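Local coordinates for protein YECBM32 (PDB 2JDA) that binds polygalacturonic acid, the backbone of pectin, as a periplasmic carbohydrate-binding module of Yersinia enterocolitica, at residues Ala27-Gly32 with Ser44-Glu49; Glu57-Val62 with Lys111-Asp116; Leu71-Phe76 with Glu101-Thr106. All coordinates share one frame; numbering follows the deposited sequence.

In the fold
All three contacts lie in the core of one F5/8 type C domain, a beta-sandwich, and each joins its five-stranded antiparallel sheet to what faces it. Contact 1 comes first along the chain and closes before contact 2 opens. Contact 3 is nested inside the loop that contact 2 closes. The centres of contacts 1 and 2 are about 9 Å apart, those of contacts 2 and 3 about 7 Å. The centres of contacts 1 and 3 are about 14 Å apart and lie on opposite sides of the chain's centre. Strands 44-50, 112-120 and 71-78 are neighbours in the five-stranded sheet. Strands 53-63 and 101-105 pair in the facing sheet. Together they form one apolar core, bordered by a calcium site.

Contact 1 of 3, residues Ala27-Gly32 with Ser44-Glu49; sequences ANIADG and SWVQLE. With CA (calcium ion), chain C.
Ile-29 reaches Val-46 and Leu-48 of strand 44-50 with two different branches. Its delta methyl meets Val-46 tip to tip, with Ile-29 CD1 3.8 Å from Val-46 CG1. The other Val-46 methyl, CG2, is almost as near to that same carbon, so CD1 faces both branches. The CG1 branch of Ile-29 is anti to the backbone N (chi1 -152°) and extended beyond it, which carries CD1 to the valine. The CG2 branch takes the second partner: Ile-29 CG2 lies 3.9 Å from Leu-48 CD2, and these two side chains cross at about a right angle. No hydrogen bond joins the segments.

On its polar side, segment 27-32 gives two ligands to the calcium ion. Asn-28 O binds it at 2.3 Å and Asp-31 OD1 at 2.5 Å. Asp-33, Thr-36, Asn-129 and Glu-130 complete the site. Ile-29 therefore ties the calcium-binding loop to the apolar core.

The 3-10 turn holding Ile-29 comes between strands 10-15 and 38-41 in the chain. Strand 125-133 flanks the contact, with Ile-131 touching both Ile-29 and Leu-48. Strand 44-50 itself runs between strands 10-15 and 112-120 in the five-stranded sheet.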
# COMPACT_ATOMS: atom_id res chain seq x y z
N ALA A 27 10.77 -0.50 -4.56
CA ALA A 27 11.17 0.73 -3.89
C ALA A 27 10.45 1.97 -4.41
O ALA A 27 10.38 3.00 -3.75
CB ALA A 27 12.65 0.88 -3.94
N ASN A 28 9.95 1.89 -5.63
CA ASN A 28 9.19 2.99 -6.22
C ASN A 28 7.94 3.31 -5.41
O ASN A 28 7.33 4.35 -5.61
CB ASN A 28 8.77 2.74 -7.68
CG ASN A 28 9.87 2.87 -8.73
OD1 ASN A 28 9.62 2.52 -9.94
ND2 ASN A 28 10.99 3.33 -8.35
N ILE A 29 7.48 2.38 -4.57
CA ILE A 29 6.24 2.63 -3.84
C ILE A 29 6.47 3.59 -2.69
O ILE A 29 5.49 4.04 -2.11
CB ILE A 29 5.67 1.25 -3.32
CG1 ILE A 29 4.17 1.33 -3.19
CG2 ILE A 29 6.31 0.81 -2.02
CD1 ILE A 29 3.53 0.01 -2.80
N ALA A 30 7.73 3.86 -2.34
CA ALA A 30 8.05 4.61 -1.13
C ALA A 30 9.12 5.67 -1.34
O ALA A 30 9.83 6.01 -0.37
CB ALA A 30 8.45 3.66 -0.03
N ASP A 31 9.23 6.17 -2.57
CA ASP A 31 10.32 7.10 -2.93
C ASP A 31 9.91 8.54 -2.91
O ASP A 31 10.72 9.42 -3.23
CB ASP A 31 10.95 6.74 -4.28
CG ASP A 31 10.00 6.77 -5.42
OD1 ASP A 31 8.78 7.08 -5.24
OD2 ASP A 31 10.40 6.60 -6.58
N GLY A 32 8.67 8.80 -2.51
CA GLY A 32 8.19 10.17 -2.44
C GLY A 32 7.86 10.80 -3.76
O GLY A 32 7.54 12.01 -3.84
N SER A 44 -0.39 -10.67 -5.73
CA SER A 44 0.93 -10.17 -5.44
C SER A 44 0.97 -9.66 -3.98
O SER A 44 -0.06 -9.64 -3.28
CB SER A 44 1.26 -9.06 -6.40
OG SER A 44 1.24 -9.51 -7.74
N TRP A 45 2.13 -9.22 -3.55
CA TRP A 45 2.24 -8.56 -2.25
C TRP A 45 3.40 -7.61 -2.30
O TRP A 45 4.35 -7.80 -3.04
CB TRP A 45 2.36 -9.55 -1.06
CG TRP A 45 3.46 -10.52 -1.15
CD1 TRP A 45 3.41 -11.76 -1.72
CD2 TRP A 45 4.84 -10.29 -0.85
NE1 TRP A 45 4.67 -12.33 -1.72
CE2 TRP A 45 5.56 -11.44 -1.19
CE3 TRP A 45 5.54 -9.22 -0.28
CZ2 TRP A 45 6.93 -11.56 -1.01
CZ3 TRP A 45 6.90 -9.35 -0.06
CH2 TRP A 45 7.59 -10.51 -0.44
N VAL A 46 3.31 -6.56 -1.48
CA VAL A 46 4.39 -5.61 -1.25
C VAL A 46 4.46 -5.36 0.24
O VAL A 46 3.41 -5.21 0.91
CB VAL A 46 4.18 -4.33 -2.09
CG1 VAL A 46 2.88 -3.59 -1.76
CG2 VAL A 46 5.40 -3.40 -1.93
N GLN A 47 5.67 -5.41 0.78
CA GLN A 47 5.91 -5.38 2.22
C GLN A 47 6.83 -4.24 2.58
O GLN A 47 7.87 -4.07 1.99
CB GLN A 47 6.48 -6.70 2.69
CG GLN A 47 6.82 -6.79 4.17
CD GLN A 47 7.36 -8.14 4.53
OE1 GLN A 47 6.64 -9.13 4.39
NE2 GLN A 47 8.64 -8.22 4.97
N LEU A 48 6.38 -3.44 3.52
CA LEU A 48 7.04 -2.23 4.00
C LEU A 48 7.63 -2.51 5.36
O LEU A 48 6.88 -2.91 6.29
CB LEU A 48 6.05 -1.08 4.09
CG LEU A 48 5.19 -0.86 2.88
CD1 LEU A 48 4.14 0.19 3.17
CD2 LEU A 48 6.00 -0.52 1.66
N GLU A 49 8.93 -2.35 5.50
CA GLU A 49 9.60 -2.48 6.80
C GLU A 49 9.91 -1.10 7.30
O GLU A 49 10.50 -0.29 6.58
CB GLU A 49 10.90 -3.29 6.68
CG GLU A 49 11.65 -3.44 8.00
CD GLU A 49 12.95 -4.21 7.86
OE1 GLU A 49 13.07 -5.04 6.91
OE2 GLU A 49 13.82 -4.03 8.78
CA CA C . 6.59 6.42 -6.25

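Contact 2 of 3, residues Glu57-Val62 with Lys111-Asp116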
# COMPACT_ATOMS: atom_id res chain seq x y z
N GLU A 57 -1.32 4.48 12.75
CA GLU A 57 -2.67 5.02 12.80
C GLU A 57 -3.28 5.31 11.45
O GLU A 57 -4.51 5.42 11.37
CB GLU A 57 -2.74 6.25 13.66
CG GLU A 57 -2.02 7.45 13.24
CD GLU A 57 -2.34 8.61 14.16
OE1 GLU A 57 -2.01 8.46 15.37
OE2 GLU A 57 -2.97 9.62 13.69
N ASN A 58 -2.48 5.41 10.39
CA ASN A 58 -3.08 5.57 9.06
C ASN A 58 -2.13 5.08 7.98
O ASN A 58 -0.94 4.93 8.24
CB ASN A 58 -3.59 6.98 8.79
CG ASN A 58 -2.56 7.96 8.45
OD1 ASN A 58 -1.74 7.73 7.56
ND2 ASN A 58 -2.58 9.11 9.13
N ILE A 59 -2.69 4.81 6.82
CA ILE A 59 -1.91 4.52 5.62
C ILE A 59 -2.46 5.40 4.50
O ILE A 59 -3.65 5.39 4.22
CB ILE A 59 -2.02 3.03 5.26
CG1 ILE A 59 -1.39 2.15 6.34
CG2 ILE A 59 -1.40 2.79 3.89
CD1 ILE A 59 -1.87 0.67 6.36
N LEU A 60 -1.57 6.12 3.85
CA LEU A 60 -1.86 6.84 2.61
C LEU A 60 -1.56 5.89 1.44
O LEU A 60 -0.46 5.38 1.35
CB LEU A 60 -0.99 8.10 2.51
CG LEU A 60 -1.05 8.81 1.13
CD1 LEU A 60 -2.36 9.49 0.89
CD2 LEU A 60 0.09 9.81 1.00
N ILE A 61 -2.52 5.69 0.56
CA ILE A 61 -2.36 4.90 -0.65
C ILE A 61 -2.72 5.74 -1.86
O ILE A 61 -3.75 6.41 -1.90
CB ILE A 61 -3.12 3.54 -0.58
CG1 ILE A 61 -2.74 2.70 -1.78
CG2 ILE A 61 -4.63 3.72 -0.44
CD1 ILE A 61 -3.25 1.27 -1.71
N VAL A 62 -1.82 5.73 -2.84
CA VAL A 62 -1.94 6.48 -4.08
C VAL A 62 -1.86 5.46 -5.23
O VAL A 62 -0.78 5.21 -5.76
CB VAL A 62 -0.87 7.57 -4.17
CG1 VAL A 62 -1.11 8.44 -5.42
CG2 VAL A 62 -0.80 8.42 -2.87
N LYS A 111 6.14 -3.38 12.99
CA LYS A 111 7.37 -3.07 12.25
C LYS A 111 7.19 -3.28 10.74
O LYS A 111 7.91 -2.71 9.98
CB LYS A 111 8.53 -3.91 12.75
CG LYS A 111 9.86 -3.61 12.12
CD LYS A 111 10.95 -4.34 12.88
CE LYS A 111 12.28 -4.26 12.21
NZ LYS A 111 13.27 -5.05 13.00
N TYR A 112 6.22 -4.10 10.35
CA TYR A 112 6.00 -4.44 8.96
C TYR A 112 4.53 -4.25 8.61
O TYR A 112 3.62 -4.63 9.38
CB TYR A 112 6.34 -5.89 8.63
CG TYR A 112 7.75 -6.29 8.98
CD1 TYR A 112 8.78 -6.23 8.06
CD2 TYR A 112 8.05 -6.80 10.24
CE1 TYR A 112 10.06 -6.62 8.41
CE2 TYR A 112 9.34 -7.20 10.57
CZ TYR A 112 10.34 -7.11 9.63
OH TYR A 112 11.64 -7.51 9.97
N ILE A 113 4.31 -3.70 7.42
CA ILE A 113 2.99 -3.60 6.82
C ILE A 113 3.06 -4.30 5.50
O ILE A 113 3.90 -3.97 4.68
CB ILE A 113 2.54 -2.11 6.67
CG1 ILE A 113 2.44 -1.40 8.05
CG2 ILE A 113 1.23 -2.01 5.86
CD1 ILE A 113 1.24 -1.83 8.84
N LYS A 114 2.12 -5.20 5.23
CA LYS A 114 2.10 -5.93 3.96
C LYS A 114 0.76 -5.75 3.30
O LYS A 114 -0.26 -5.96 3.93
CB LYS A 114 2.43 -7.40 4.18
CG LYS A 114 2.47 -8.22 2.86
CD LYS A 114 3.03 -9.63 3.12
CE LYS A 114 2.14 -10.59 3.87
NZ LYS A 114 1.32 -11.49 2.98
N LEU A 115 0.76 -5.39 2.02
CA LEU A 115 -0.44 -5.37 1.21
C LEU A 115 -0.42 -6.58 0.31
O LEU A 115 0.55 -6.79 -0.43
CB LEU A 115 -0.55 -4.11 0.35
CG LEU A 115 -1.06 -2.86 1.06
CD1 LEU A 115 -0.08 -2.39 2.06
CD2 LEU A 115 -1.33 -1.77 0.06
N ASP A 116 -1.46 -7.41 0.39
CA ASP A 116 -1.67 -8.49 -0.56
C ASP A 116 -2.64 -7.90 -1.59
O ASP A 116 -3.70 -7.36 -1.22
CB ASP A 116 -2.28 -9.72 0.10
CG ASP A 116 -1.38 -10.37 1.14
OD1 ASP A 116 -0.14 -10.06 1.22
OD2 ASP A 116 -1.88 -11.21 1.95
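Ile-59 is the first residue of segment 57-62 to meet segment 111-116. Its delta methyl makes the touch, with Ile-59 CD1 4.1 Å from Ile-113 CG2. The two side chains run antiparallel, side by side. In Ile-59 the CG1 branch stands beside the backbone N (chi1 -65°) and continues extended to CD1. Ile-113 offers the short branch instead: its CG2 is anti to the backbone N.

Two residues further on, Ile-61 repeats the contact with Leu-115. Ile-61 CD1 lies 4.0 Å from Leu-115 CD2, and the two side chains meet at a slant. Here the isoleucine is turned differently, with CG1 anti to the backbone N (chi1 -172°). The backbones stay well apart, Ile-59 CA and Ile-113 CA being 9.6 Å from each other. Only side-chain methyls meet, and all four residues are buried. No hydrogen bond crosses between the segments.

Segment 111-116 also has a polar side. Lys-114 NZ forms a salt bridge of 2.7 Å with Asp-116 OD1, on the syn lone pair of that oxygen. Lys-114 also makes a cation-pi contact with Trp-84.

The contact joins the two sheets of the sandwich. Strand 53-63 pairs with strands 101-105 and 125-133, while strand 112-120 runs between strands 44-50 and 71-78. Ile-131 of strand 125-133 touches both Ile-59 and Leu-115. Ile-75 of strand 71-78 touches Ile-59 and Ile-113.

Contact 3 of 3, residues Leu71-Phe76 with Glu101-Thr106. With SO4 (sulfate ion), chain H.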
# COMPACT_ATOMS: atom_id res chain seq x y z
N LEU A 71 -8.24 -0.89 -7.32
CA LEU A 71 -7.33 -1.94 -6.87
C LEU A 71 -7.98 -2.71 -5.74
O LEU A 71 -8.49 -2.09 -4.78
CB LEU A 71 -6.03 -1.30 -6.38
CG LEU A 71 -4.98 -2.23 -5.80
CD1 LEU A 71 -4.39 -3.09 -6.85
CD2 LEU A 71 -3.93 -1.39 -5.12
N LYS A 72 -7.94 -4.02 -5.84
CA LYS A 72 -8.43 -4.91 -4.81
C LYS A 72 -7.24 -5.31 -3.96
O LYS A 72 -6.21 -5.73 -4.51
CB LYS A 72 -9.05 -6.14 -5.43
CG LYS A 72 -10.13 -5.86 -6.40
CD LYS A 72 -10.66 -7.14 -7.04
CE LYS A 72 -11.20 -6.94 -8.46
NZ LYS A 72 -10.67 -8.14 -9.22
N PHE A 73 -7.35 -5.20 -2.64
CA PHE A 73 -6.25 -5.50 -1.76
C PHE A 73 -6.66 -5.75 -0.33
O PHE A 73 -7.77 -5.43 0.06
CB PHE A 73 -5.21 -4.37 -1.81
CG PHE A 73 -5.66 -3.05 -1.18
CD1 PHE A 73 -5.10 -2.60 0.02
CD2 PHE A 73 -6.63 -2.27 -1.76
CE1 PHE A 73 -5.54 -1.45 0.57
CE2 PHE A 73 -7.07 -1.11 -1.18
CZ PHE A 73 -6.48 -0.69 -0.00
N SER A 74 -5.71 -6.31 0.42
CA SER A 74 -5.80 -6.54 1.85
C SER A 74 -4.56 -5.99 2.54
O SER A 74 -3.53 -5.91 1.91
CB SER A 74 -5.95 -8.05 2.17
OG SER A 74 -7.13 -8.55 1.58
N ILE A 75 -4.69 -5.59 3.80
CA ILE A 75 -3.55 -5.02 4.55
C ILE A 75 -3.36 -5.78 5.82
O ILE A 75 -4.32 -6.03 6.54
CB ILE A 75 -3.76 -3.55 4.96
CG1 ILE A 75 -4.18 -2.71 3.80
CG2 ILE A 75 -2.50 -2.98 5.56
CD1 ILE A 75 -4.65 -1.32 4.20
N PHE A 76 -2.10 -6.14 6.08
CA PHE A 76 -1.68 -6.92 7.23
C PHE A 76 -0.56 -6.21 7.96
O PHE A 76 0.19 -5.42 7.36
CB PHE A 76 -1.23 -8.34 6.84
CG PHE A 76 -2.29 -9.13 6.19
CD1 PHE A 76 -3.13 -9.95 6.94
CD2 PHE A 76 -2.52 -9.03 4.82
CE1 PHE A 76 -4.15 -10.67 6.31
CE2 PHE A 76 -3.52 -9.74 4.21
CZ PHE A 76 -4.36 -10.53 4.98
N GLU A 101 -5.88 8.17 -0.99
CA GLU A 101 -6.80 7.97 0.12
C GLU A 101 -6.03 7.79 1.42
O GLU A 101 -4.95 7.16 1.42
CB GLU A 101 -7.68 6.75 -0.05
CG GLU A 101 -8.57 6.80 -1.26
CD GLU A 101 -9.38 5.55 -1.42
OE1 GLU A 101 -10.41 5.41 -0.71
OE2 GLU A 101 -9.02 4.72 -2.30
N LYS A 102 -6.61 8.30 2.52
CA LYS A 102 -6.04 8.15 3.85
C LYS A 102 -6.91 7.12 4.57
O LYS A 102 -8.05 7.39 4.95
CB LYS A 102 -6.08 9.49 4.57
CG LYS A 102 -5.48 9.45 5.95
CD LYS A 102 -5.40 10.85 6.60
CE LYS A 102 -6.63 11.23 7.29
NZ LYS A 102 -6.23 12.30 8.33
N LEU A 103 -6.35 5.94 4.73
CA LEU A 103 -7.03 4.82 5.37
C LEU A 103 -6.76 4.86 6.84
O LEU A 103 -5.59 4.96 7.24
CB LEU A 103 -6.53 3.49 4.78
CG LEU A 103 -6.52 3.38 3.26
CD1 LEU A 103 -5.97 2.03 2.87
CD2 LEU A 103 -7.86 3.67 2.65
N THR A 104 -7.80 4.70 7.64
CA THR A 104 -7.66 4.73 9.12
C THR A 104 -8.27 3.49 9.74
O THR A 104 -9.06 2.80 9.13
CB THR A 104 -8.28 6.00 9.72
OG1 THR A 104 -9.68 6.03 9.45
CG2 THR A 104 -7.69 7.25 9.13
N PHE A 105 -7.91 3.24 10.99
CA PHE A 105 -8.18 1.98 11.64
C PHE A 105 -7.75 2.14 13.10
O PHE A 105 -7.01 3.06 13.46
CB PHE A 105 -7.42 0.82 11.00
CG PHE A 105 -6.03 1.20 10.56
CD1 PHE A 105 -4.98 1.22 11.45
CD2 PHE A 105 -5.79 1.58 9.25
CE1 PHE A 105 -3.70 1.59 11.04
CE2 PHE A 105 -4.56 1.97 8.84
CZ PHE A 105 -3.49 1.99 9.74
N THR A 106 -8.24 1.25 13.94
CA THR A 106 -7.78 1.18 15.33
C THR A 106 -6.25 1.10 15.31
O THR A 106 -5.70 0.18 14.65
CB THR A 106 -8.33 -0.08 15.98
OG1 THR A 106 -9.74 0.06 16.20
CG2 THR A 106 -7.72 -0.28 17.35
S SO4 H . -10.72 13.73 9.03
O1 SO4 H . -11.44 13.32 7.85
O2 SO4 H . -9.53 12.86 9.19
O3 SO4 H . -10.21 15.08 8.76
O4 SO4 H . -11.50 13.51 10.14
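Leu-103 points one methyl, CD1, at two side chains of strand 71-78, and the contact is built on that carbon. Phe-73 comes from the opposite direction and presents the edge of its ring. Leu-103 CD1 lies near the ring plane, 4.0 Å from Phe-73 CZ, with Phe-73 CE1 slightly farther off. The methyl therefore meets the rim of the ring and is not stacked on a face.

Ile-75 approaches the same methyl at an oblique angle. Ile-75 CD1 is 3.8 Å from Leu-103 CD1, the closest approach between the two segments. Its CG1 branch lies beside the backbone N (chi1 -50°) and runs on extended, so that the delta carbon leads. Leu-103 has a like extended shape, with CD1 as its far end. The nearest backbones, at Ile-75 CA and Leu-103 CA, are 10.5 Å apart, and the side chains span that distance.

On strand 101-105 the next residue back behaves quite otherwise. Lys-102 NZ makes a weak hydrogen bond of 3.5 Å to O2 of a sulfate ion, probably left from crystallisation. Ser-141 also bonds this sulfate. Charge lies close by: Arg-142, which forms a salt bridge with Glu-101, also touches Leu-103.

The contact joins strand 71-78 of one sheet to strand 101-105 of the other. Its chemistry is wholly apolar: two methyls and a ring edge, with no hydrogen bond between the segments. Such a contact depends on close fit and burial.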